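1,4-dihydroxy-2-naphthoyl-CoA hydrolase (Prochlorococcus marinus, PDB 2HX5) probably hydrolyses the thioester 1,4-dihydroxy-2-naphthoyl-CoA to 1,4-dihydroxy-2-naphthoate and CoA, a step in phylloquinone (vitamin K1) biosynthesis. Local coordinates at residues 72-78 with 111-117; 8-14 with 84-90; 94-100 with 130-134. One frame throughout, in Å; residues are numbered along the deposited sequence.

Contact 1 (72-78 with 111-117); sequences CQADFRR and QIAAHAL
Strands 72-76 and 111-117 run antiparallel at 169°, Q73-L117 and D75-H115 forming hydrogen-bonded pairs, A74-A116 between them and F76-A114 beyond the second being non-hydrogen-bonded pairs. Past F76 one acceptor takes two donors: A113 O receives R77 N at 2.8 Å and R78 N at 3.0 Å. A113 belongs to a classic beta bulge, it and A114 standing together opposite F106. The side chains of D75 and H115 run alongside each other off the same face of the sheet. With its CG between the backbone N and the carbonyl carbon (chi1 56°), H115 turns a ring face to D75 CB, a CH-pi contact of 3.9 Å to the centroid. D75 OD2 reaches H115 CE1 at 3.2 Å, while OD1 is hydrogen-bonded to H71 of the second subunit. An alanine in place of H115 would probably leave D75 CB without its aromatic cover and open a gap beside the carboxylate. On the other face A74 CB meets A116 CB at 4.0 Å, beneath helix 29-45. The contact thus divides by chemistry: apolar alanines and F76 on the helix face, Q73 and L117 beside carboxylate and imidazole on the reverse, and in residues 72-75 an outer edge that pairs with the second subunit.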
loop_
_atom_site.group_PDB
_atom_site.type_symbol
_atom_site.label_atom_id
_atom_site.label_comp_id
_atom_site.label_asym_id
_atom_site.label_seq_id
_atom_site.Cartn_x
_atom_site.Cartn_y
_atom_site.Cartn_z
ATOM N N CYS A 72 5.723 17.420 -1.093
ATOM C CA CYS A 72 4.871 17.031 -2.193
ATOM C C CYS A 72 3.455 17.476 -1.956
ATOM O O CYS A 72 3.072 17.826 -0.817
ATOM C CB CYS A 72 4.862 15.538 -2.440
ATOM S SG CYS A 72 4.234 14.527 -1.028
ATOM N N GLN A 73 2.699 17.600 -3.034
ATOM C CA GLN A 73 1.333 18.065 -2.976
ATOM C C GLN A 73 0.570 17.573 -4.197
ATOM O O GLN A 73 1.132 17.204 -5.212
ATOM C CB GLN A 73 1.264 19.587 -2.903
ATOM C CG GLN A 73 1.914 20.327 -4.054
ATOM C CD GLN A 73 1.724 21.798 -3.901
ATOM O OE1 GLN A 73 2.593 22.496 -3.307
ATOM N NE2 GLN A 73 0.593 22.307 -4.362
ATOM N N ALA A 74 -0.739 17.599 -4.064
ATOM C CA ALA A 74 -1.636 17.216 -5.154
ATOM C C ALA A 74 -2.940 17.923 -5.071
ATOM O O ALA A 74 -3.426 18.225 -3.948
ATOM C CB ALA A 74 -1.888 15.742 -5.201
ATOM N N ASP A 75 -3.542 18.181 -6.237
ATOM C CA ASP A 75 -4.936 18.663 -6.330
ATOM C C ASP A 75 -5.715 17.560 -7.077
ATOM O O ASP A 75 -5.246 17.059 -8.103
ATOM C CB ASP A 75 -5.032 19.941 -7.148
ATOM C CG ASP A 75 -4.436 21.175 -6.528
ATOM O OD1 ASP A 75 -3.805 21.191 -5.487
ATOM O OD2 ASP A 75 -4.553 22.226 -7.229
ATOM N N PHE A 76 -6.899 17.239 -6.579
ATOM C CA PHE A 76 -7.756 16.213 -7.147
ATOM C C PHE A 76 -8.967 16.932 -7.708
ATOM O O PHE A 76 -9.724 17.531 -6.965
ATOM C CB PHE A 76 -8.115 15.193 -6.064
ATOM C CG PHE A 76 -6.950 14.559 -5.401
ATOM C CD1 PHE A 76 -6.358 15.167 -4.290
ATOM C CD2 PHE A 76 -6.404 13.355 -5.826
ATOM C CE1 PHE A 76 -5.305 14.646 -3.653
ATOM C CE2 PHE A 76 -5.335 12.800 -5.133
ATOM C CZ PHE A 76 -4.758 13.467 -4.094
ATOM N N ARG A 77 -9.157 16.844 -9.019
ATOM C CA ARG A 77 -10.123 17.686 -9.712
ATOM C C ARG A 77 -11.312 16.892 -10.172
ATOM O O ARG A 77 -12.454 17.388 -10.089
ATOM C CB ARG A 77 -9.475 18.370 -10.933
ATOM C CG ARG A 77 -8.110 19.074 -10.676
ATOM C CD ARG A 77 -8.143 20.229 -9.656
ATOM N NE ARG A 77 -8.833 21.397 -10.207
ATOM C CZ ARG A 77 -9.857 22.032 -9.640
ATOM N NH1 ARG A 77 -10.339 21.653 -8.454
ATOM N NH2 ARG A 77 -10.399 23.072 -10.262
ATOM N N ARG A 78 -11.089 15.674 -10.674
ATOM C CA ARG A 78 -12.195 14.791 -11.138
ATOM C C ARG A 78 -11.997 13.397 -10.619
ATOM O O ARG A 78 -10.875 12.956 -10.486
ATOM C CB ARG A 78 -12.202 14.762 -12.667
ATOM C CG ARG A 78 -12.495 16.110 -13.283
ATOM C CD ARG A 78 -12.271 16.162 -14.759
ATOM N NE ARG A 78 -13.350 16.912 -15.379
ATOM C CZ ARG A 78 -14.429 16.363 -15.935
ATOM N NH1 ARG A 78 -14.579 15.034 -15.994
ATOM N NH2 ARG A 78 -15.362 17.154 -16.460
ATOM N N GLN A 111 -9.262 15.122 -20.199
ATOM C CA GLN A 111 -9.531 16.124 -19.191
ATOM C C GLN A 111 -8.587 15.903 -18.004
ATOM O O GLN A 111 -8.290 14.783 -17.694
ATOM C CB GLN A 111 -10.949 15.985 -18.734
ATOM C CG GLN A 111 -11.943 16.313 -19.882
ATOM C CD GLN A 111 -13.321 16.664 -19.371
ATOM O OE1 GLN A 111 -14.278 15.886 -19.527
ATOM N NE2 GLN A 111 -13.438 17.850 -18.754
ATOM N N ILE A 112 -8.133 16.964 -17.377
ATOM C CA ILE A 112 -7.232 16.835 -16.233
ATOM C C ILE A 112 -8.020 16.347 -15.034
ATOM O O ILE A 112 -8.979 17.015 -14.622
ATOM C CB ILE A 112 -6.537 18.139 -15.866
ATOM C CG1 ILE A 112 -5.626 18.605 -17.018
ATOM C CG2 ILE A 112 -5.632 17.963 -14.615
ATOM C CD1 ILE A 112 -4.944 19.986 -16.798
ATOM N N ALA A 113 -7.661 15.177 -14.490
ATOM C CA ALA A 113 -8.340 14.645 -13.322
ATOM C C ALA A 113 -7.590 14.972 -12.021
ATOM O O ALA A 113 -8.205 15.061 -10.970
ATOM C CB ALA A 113 -8.465 13.156 -13.454
ATOM N N ALA A 114 -6.286 15.158 -12.086
ATOM C CA ALA A 114 -5.455 15.424 -10.920
ATOM C C ALA A 114 -4.103 15.939 -11.390
ATOM O O ALA A 114 -3.654 15.681 -12.536
ATOM C CB ALA A 114 -5.280 14.143 -10.078
ATOM N N HIS A 115 -3.393 16.629 -10.502
ATOM C CA HIS A 115 -2.022 16.949 -10.763
ATOM C C HIS A 115 -1.266 16.976 -9.441
ATOM O O HIS A 115 -1.890 17.112 -8.384
ATOM C CB HIS A 115 -1.850 18.259 -11.526
ATOM C CG HIS A 115 -2.479 19.440 -10.875
ATOM N ND1 HIS A 115 -1.864 20.142 -9.863
ATOM C CD2 HIS A 115 -3.647 20.074 -11.121
ATOM C CE1 HIS A 115 -2.630 21.178 -9.535
ATOM N NE2 HIS A 115 -3.721 21.142 -10.270
ATOM N N ALA A 116 0.047 16.800 -9.491
ATOM C CA ALA A 116 0.850 16.678 -8.294
ATOM C C ALA A 116 2.214 17.258 -8.544
ATOM O O ALA A 116 2.661 17.429 -9.677
ATOM C CB ALA A 116 1.001 15.230 -7.887
ATOM N N LEU A 117 2.936 17.526 -7.465
ATOM C CA LEU A 117 4.274 18.102 -7.519
ATOM C C LEU A 117 5.086 17.408 -6.440
ATOM O O LEU A 117 4.616 17.287 -5.297
ATOM C CB LEU A 117 4.202 19.611 -7.245
ATOM C CG LEU A 117 5.517 20.336 -7.295
ATOM C CD1 LEU A 117 5.948 20.581 -8.765
ATOM C CD2 LEU A 117 5.406 21.769 -6.644
#

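Contact 2 (8-14 with 84-90); sequences LLLRRVV and DALAMEL
M88, a selenomethionine, crosses R12 at a slant and makes the widest side-chain contact between residues 8-14 and 84-90. Bent at its last torsion (chi3 -72°), it brings CE to 3.8 Å from R12 CB and 3.9 Å from L10 CB, with SE against R12 CD at 3.8 Å. The arginine's aliphatic stem is therefore packed on M88, while its head lies against W33 in a cation-pi contact and its NH1 forms a salt bridge with E36. V14 and L86 also cross, CG2 of V14 meeting CD1 of L86 at 3.7 Å, and both touch W33. At the other end L8 CD2 lies over L90 CB at 4.1 Å. The opposite face is more open: L9 and E89 run alongside each other, L9 CD2 resting on E89 CG at 3.8 Å. Six backbone hydrogen bonds hold this register, the strand segments running antiparallel at 150°. Short strand 9-13 is an outermost strand of the chain's sheet, with R12, and V14 just past its end, packed against helix 29-45. A curved antiparallel sheet wrapped round a long helix is the hallmark of the hotdog fold of thioesterases.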
loop_
_atom_site.group_PDB
_atom_site.type_symbol
_atom_site.label_atom_id
_atom_site.label_comp_id
_atom_site.label_asym_id
_atom_site.label_seq_id
_atom_site.Cartn_x
_atom_site.Cartn_y
_atom_site.Cartn_z
ATOM N N LEU A 8 8.579 11.379 -21.066
ATOM C CA LEU A 8 7.730 12.311 -20.272
ATOM C C LEU A 8 6.237 12.116 -20.420
ATOM O O LEU A 8 5.470 12.669 -19.632
ATOM C CB LEU A 8 8.089 13.763 -20.599
ATOM C CG LEU A 8 9.522 14.213 -20.317
ATOM C CD1 LEU A 8 9.749 15.684 -20.794
ATOM C CD2 LEU A 8 9.905 14.077 -18.871
ATOM N N LEU A 9 5.827 11.371 -21.441
ATOM C CA LEU A 9 4.425 11.031 -21.657
ATOM C C LEU A 9 4.266 9.560 -21.399
ATOM O O LEU A 9 4.781 8.724 -22.165
ATOM C CB LEU A 9 3.940 11.362 -23.079
ATOM C CG LEU A 9 4.042 12.810 -23.507
ATOM C CD1 LEU A 9 3.486 13.015 -24.960
ATOM C CD2 LEU A 9 3.278 13.688 -22.532
ATOM N N LEU A 10 3.581 9.221 -20.326
ATOM C CA LEU A 10 3.511 7.862 -19.885
ATOM C C LEU A 10 2.039 7.509 -19.709
ATOM O O LEU A 10 1.154 8.362 -19.851
ATOM C CB LEU A 10 4.332 7.684 -18.589
ATOM C CG LEU A 10 5.832 8.062 -18.728
ATOM C CD1 LEU A 10 6.533 8.143 -17.379
ATOM C CD2 LEU A 10 6.568 7.081 -19.686
ATOM N N ARG A 11 1.752 6.236 -19.481
ATOM C CA ARG A 11 0.396 5.760 -19.389
ATOM C C ARG A 11 0.264 4.748 -18.269
ATOM O O ARG A 11 1.186 3.976 -18.003
ATOM C CB ARG A 11 -0.023 5.080 -20.688
ATOM C CG ARG A 11 -1.399 4.395 -20.640
ATOM C CD ARG A 11 -1.736 3.822 -22.037
ATOM N NE ARG A 11 -3.042 3.153 -22.105
ATOM C CZ ARG A 11 -3.313 1.940 -21.617
ATOM N NH1 ARG A 11 -2.376 1.215 -20.996
ATOM N NH2 ARG A 11 -4.543 1.439 -21.759
ATOM N N ARG A 12 -0.871 4.781 -17.599
ATOM C CA ARG A 12 -1.216 3.671 -16.717
ATOM C C ARG A 12 -2.716 3.503 -16.582
ATOM O O ARG A 12 -3.528 4.394 -16.827
ATOM C CB ARG A 12 -0.578 3.802 -15.343
ATOM C CG ARG A 12 -1.223 4.829 -14.431
ATOM C CD ARG A 12 -0.507 4.876 -13.064
ATOM N NE ARG A 12 -0.584 3.647 -12.288
ATOM C CZ ARG A 12 0.456 2.999 -11.692
ATOM N NH1 ARG A 12 1.728 3.354 -11.783
ATOM N NH2 ARG A 12 0.170 1.956 -10.954
ATOM N N VAL A 13 -3.061 2.304 -16.151
ATOM C CA VAL A 13 -4.446 1.916 -15.968
ATOM C C VAL A 13 -4.679 1.738 -14.459
ATOM O O VAL A 13 -3.889 1.082 -13.739
ATOM C CB VAL A 13 -4.815 0.591 -16.706
ATOM C CG1 VAL A 13 -6.292 0.288 -16.562
ATOM C CG2 VAL A 13 -4.342 0.688 -18.194
ATOM N N VAL A 14 -5.754 2.370 -13.990
ATOM C CA VAL A 14 -6.182 2.319 -12.600
ATOM C C VAL A 14 -6.670 0.870 -12.293
ATOM O O VAL A 14 -7.464 0.318 -13.029
ATOM C CB VAL A 14 -7.316 3.342 -12.300
ATOM C CG1 VAL A 14 -7.715 3.283 -10.843
ATOM C CG2 VAL A 14 -6.886 4.779 -12.734
ATOM N N ASP A 84 -9.809 3.085 -15.549
ATOM C CA ASP A 84 -9.455 4.321 -16.275
ATOM C C ASP A 84 -8.046 4.215 -16.839
ATOM O O ASP A 84 -7.138 3.765 -16.144
ATOM C CB ASP A 84 -9.543 5.563 -15.417
ATOM C CG ASP A 84 -10.966 6.085 -15.195
ATOM O OD1 ASP A 84 -11.930 5.666 -15.878
ATOM O OD2 ASP A 84 -11.121 6.949 -14.309
ATOM N N ALA A 85 -7.888 4.606 -18.120
ATOM C CA ALA A 85 -6.608 4.747 -18.752
ATOM C C ALA A 85 -6.192 6.189 -18.496
ATOM O O ALA A 85 -6.877 7.127 -18.951
ATOM C CB ALA A 85 -6.737 4.496 -20.274
ATOM N N LEU A 86 -5.093 6.381 -17.788
ATOM C CA LEU A 86 -4.618 7.713 -17.491
ATOM C C LEU A 86 -3.372 8.050 -18.306
ATOM O O LEU A 86 -2.396 7.261 -18.353
ATOM C CB LEU A 86 -4.262 7.856 -16.003
ATOM C CG LEU A 86 -5.377 7.550 -15.014
ATOM C CD1 LEU A 86 -4.779 7.719 -13.598
ATOM C CD2 LEU A 86 -6.608 8.403 -15.216
ATOM N N ALA A 87 -3.388 9.223 -18.918
ATOM C CA ALA A 87 -2.261 9.767 -19.665
ATOM C C ALA A 87 -1.515 10.643 -18.664
ATOM O O ALA A 87 -2.143 11.517 -18.051
ATOM C CB ALA A 87 -2.800 10.548 -20.854
HETATM N N MSE A 88 -0.255 10.365 -18.411
HETATM C CA MSE A 88 0.549 11.083 -17.437
HETATM C C MSE A 88 1.591 11.919 -18.147
HETATM O O MSE A 88 2.310 11.425 -18.985
HETATM C CB MSE A 88 1.246 10.112 -16.525
HETATM C CG MSE A 88 0.242 9.274 -15.673
HETATM SE SE MSE A 88 1.111 8.083 -14.446
HETATM C CE MSE A 88 1.792 6.762 -15.760
ATOM N N GLU A 89 1.631 13.208 -17.867
ATOM C CA GLU A 89 2.652 14.056 -18.436
ATOM C C GLU A 89 3.529 14.596 -17.331
ATOM O O GLU A 89 3.037 15.173 -16.353
ATOM C CB GLU A 89 2.031 15.222 -19.177
ATOM C CG GLU A 89 3.108 16.172 -19.696
ATOM C CD GLU A 89 2.683 17.036 -20.888
ATOM O OE1 GLU A 89 1.471 17.012 -21.270
ATOM O OE2 GLU A 89 3.606 17.718 -21.424
ATOM N N LEU A 90 4.832 14.418 -17.456
ATOM C CA LEU A 90 5.791 14.830 -16.450
ATOM C C LEU A 90 6.517 16.084 -16.952
ATOM O O LEU A 90 6.930 16.178 -18.132
ATOM C CB LEU A 90 6.859 13.735 -16.218
ATOM C CG LEU A 90 6.516 12.597 -15.276
ATOM C CD1 LEU A 90 5.265 11.866 -15.769
ATOM C CD2 LEU A 90 7.694 11.687 -15.131
#

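Contact 3 (94-100 with 130-134); sequences RLNPNSF and RCALP
P97 O, at the turn between two strands, is gripped by the chain of residues 130-134: L133 N donates to it over 3.0 Å, nearly straight (166° at the hydrogen) and in the carbonyl plane, while A132 CA adds a CA-H...O contact at 3.6 Å. The turn that presents this oxygen is itself fastened. N96 to S99 form a type I beta turn, and N98 N gives its hydrogen to N96 OD1 at 2.7 Å, an Asx turn; L95 and N96 together stand opposite S99 in a classic beta bulge. L133 carries most of the side-chain contact. Its CG, anti to the carbonyl carbon (chi1 -69°), lies 3.5 Å from P97 O, and from there the two methyls part. CD1 approaches N96 O at 4.0 Å, whereas CD2 comes up to the edge of the F100 ring, near its plane, 3.7 Å from F100 CD1. L141 of helix 135-143 joins leucine and phenylalanine in one apolar cluster, with H120 stacked on the F100 ring. Farther along the turn, N98 CB lies 3.4 Å from C131 O. R94, whose stem is a more distant neighbour of L133, in the conformer modelled here sends its guanidinium to E142 and D138 in salt bridges, reaching the same helix as L133. Across this contact a single backbone hydrogen bond and a buried leucine, wedged between turn and helix, hold a chain without regular structure directly ahead of P134, the N-cap of helix 135-143; C131 is also bonded through its backbone to A122.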
loop_
_atom_site.group_PDB
_atom_site.type_symbol
_atom_site.label_atom_id
_atom_site.label_comp_id
_atom_site.label_asym_id
_atom_site.label_seq_id
_atom_site.Cartn_x
_atom_site.Cartn_y
_atom_site.Cartn_z
ATOM N N ARG A 94 14.837 21.674 -12.767
ATOM C CA ARG A 94 15.980 21.871 -11.887
ATOM C C ARG A 94 15.674 23.125 -11.104
ATOM O O ARG A 94 15.245 24.135 -11.678
ATOM C CB ARG A 94 17.266 22.020 -12.675
ATOM C CG ARG A 94 18.524 22.033 -11.851
ATOM C CD ARG A 94 19.760 22.353 -12.722
ATOM N NE ARG A 94 20.245 21.203 -13.505
ATOM C CZ ARG A 94 20.081 21.027 -14.822
ATOM N NH1 ARG A 94 19.433 21.928 -15.561
ATOM N NH2 ARG A 94 20.586 19.935 -15.419
ATOM N N LEU A 95 15.862 23.066 -9.799
ATOM C CA LEU A 95 15.652 24.211 -8.943
ATOM C C LEU A 95 16.971 24.897 -8.620
ATOM O O LEU A 95 17.069 26.104 -8.642
ATOM C CB LEU A 95 14.934 23.825 -7.653
ATOM C CG LEU A 95 13.495 23.299 -7.791
ATOM C CD1 LEU A 95 12.970 22.795 -6.467
ATOM C CD2 LEU A 95 12.561 24.444 -8.324
ATOM N N ASN A 96 17.985 24.099 -8.382
ATOM C CA ASN A 96 19.334 24.586 -8.133
ATOM C C ASN A 96 20.284 23.387 -8.325
ATOM O O ASN A 96 19.840 22.304 -8.730
ATOM C CB ASN A 96 19.377 25.213 -6.740
ATOM C CG ASN A 96 19.055 24.244 -5.617
ATOM O OD1 ASN A 96 19.622 23.159 -5.520
ATOM N ND2 ASN A 96 18.166 24.656 -4.734
ATOM N N PRO A 97 21.602 23.566 -8.107
ATOM C CA PRO A 97 22.501 22.415 -8.305
ATOM C C PRO A 97 22.255 21.197 -7.417
ATOM O O PRO A 97 22.811 20.113 -7.697
ATOM C CB PRO A 97 23.897 23.036 -8.030
ATOM C CG PRO A 97 23.700 24.456 -8.425
ATOM C CD PRO A 97 22.383 24.794 -7.831
ATOM N N ASN A 98 21.470 21.386 -6.367
ATOM C CA ASN A 98 21.206 20.334 -5.380
ATOM C C ASN A 98 19.763 19.849 -5.296
ATOM O O ASN A 98 19.429 19.065 -4.414
ATOM C CB ASN A 98 21.524 20.866 -3.987
ATOM C CG ASN A 98 22.952 21.390 -3.850
ATOM O OD1 ASN A 98 23.852 21.066 -4.637
ATOM N ND2 ASN A 98 23.156 22.208 -2.831
ATOM N N SER A 99 18.883 20.299 -6.183
ATOM C CA SER A 99 17.464 20.023 -5.996
ATOM C C SER A 99 16.709 20.131 -7.307
ATOM O O SER A 99 17.044 20.939 -8.195
ATOM C CB SER A 99 16.912 21.036 -4.998
ATOM O OG SER A 99 15.524 20.943 -4.762
ATOM N N PHE A 100 15.610 19.391 -7.382
ATOM C CA PHE A 100 14.719 19.432 -8.520
ATOM C C PHE A 100 13.290 19.098 -8.063
ATOM O O PHE A 100 13.081 18.527 -6.967
ATOM C CB PHE A 100 15.183 18.501 -9.654
ATOM C CG PHE A 100 15.023 17.037 -9.374
ATOM C CD1 PHE A 100 15.974 16.349 -8.642
ATOM C CD2 PHE A 100 13.911 16.348 -9.838
ATOM C CE1 PHE A 100 15.835 15.013 -8.348
ATOM C CE2 PHE A 100 13.759 14.998 -9.551
ATOM C CZ PHE A 100 14.746 14.341 -8.801
ATOM N N ARG A 130 23.807 18.209 2.106
ATOM C CA ARG A 130 23.410 18.542 0.772
ATOM C C ARG A 130 24.563 18.368 -0.175
ATOM O O ARG A 130 25.690 18.729 0.155
ATOM C CB ARG A 130 22.918 19.998 0.717
ATOM C CG ARG A 130 21.627 20.200 1.398
ATOM C CD ARG A 130 21.303 21.694 1.674
ATOM N NE ARG A 130 19.966 21.828 2.275
ATOM C CZ ARG A 130 19.689 21.571 3.556
ATOM N NH1 ARG A 130 20.635 21.129 4.393
ATOM N NH2 ARG A 130 18.450 21.702 4.013
ATOM N N CYS A 131 24.285 17.886 -1.369
ATOM C CA CYS A 131 25.341 17.693 -2.355
ATOM C C CYS A 131 24.823 17.930 -3.759
ATOM O O CYS A 131 23.623 18.146 -3.949
ATOM C CB CYS A 131 25.937 16.298 -2.232
ATOM S SG CYS A 131 24.833 14.951 -2.682
ATOM N N ALA A 132 25.698 17.850 -4.749
ATOM C CA ALA A 132 25.233 18.025 -6.127
ATOM C C ALA A 132 24.371 16.873 -6.614
ATOM O O ALA A 132 24.527 15.721 -6.195
ATOM C CB ALA A 132 26.418 18.204 -7.051
ATOM N N LEU A 133 23.426 17.185 -7.506
ATOM C CA LEU A 133 22.626 16.149 -8.162
ATOM C C LEU A 133 23.535 15.114 -8.861
ATOM O O LEU A 133 24.575 15.481 -9.428
ATOM C CB LEU A 133 21.671 16.787 -9.184
ATOM C CG LEU A 133 20.547 17.630 -8.591
ATOM C CD1 LEU A 133 19.926 18.464 -9.703
ATOM C CD2 LEU A 133 19.538 16.751 -7.869
ATOM N N PRO A 134 23.155 13.824 -8.828
ATOM C CA PRO A 134 23.913 12.834 -9.592
ATOM C C PRO A 134 23.925 13.176 -11.068
ATOM O O PRO A 134 22.971 13.695 -11.601
ATOM C CB PRO A 134 23.129 11.540 -9.395
ATOM C CG PRO A 134 22.334 11.725 -8.210
ATOM C CD PRO A 134 22.005 13.190 -8.171
#

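Overall arrangement
From the N terminus, residues 8-14 wait through helix 29-45 and strand 65-76 until 84-90 pairs with them and contact 2 closes its loop. Contact 1 has by then opened at 72-78; it closes only at 111-117, so the two cross. Contact 3 opens at 94-100, inside the span of contact 1, and closes beyond it at 130-134, crossing it in turn, whereas contacts 2 and 3 follow in series. Contacts 2 and 1 fix the strands of the sheet that are outermost within this chain, 9-13 and 65-76. Contact 3, about 27 Å from contact 2 between centres, ties the turn joining strands 85-96 and 99-108 to the approach of helix 135-143.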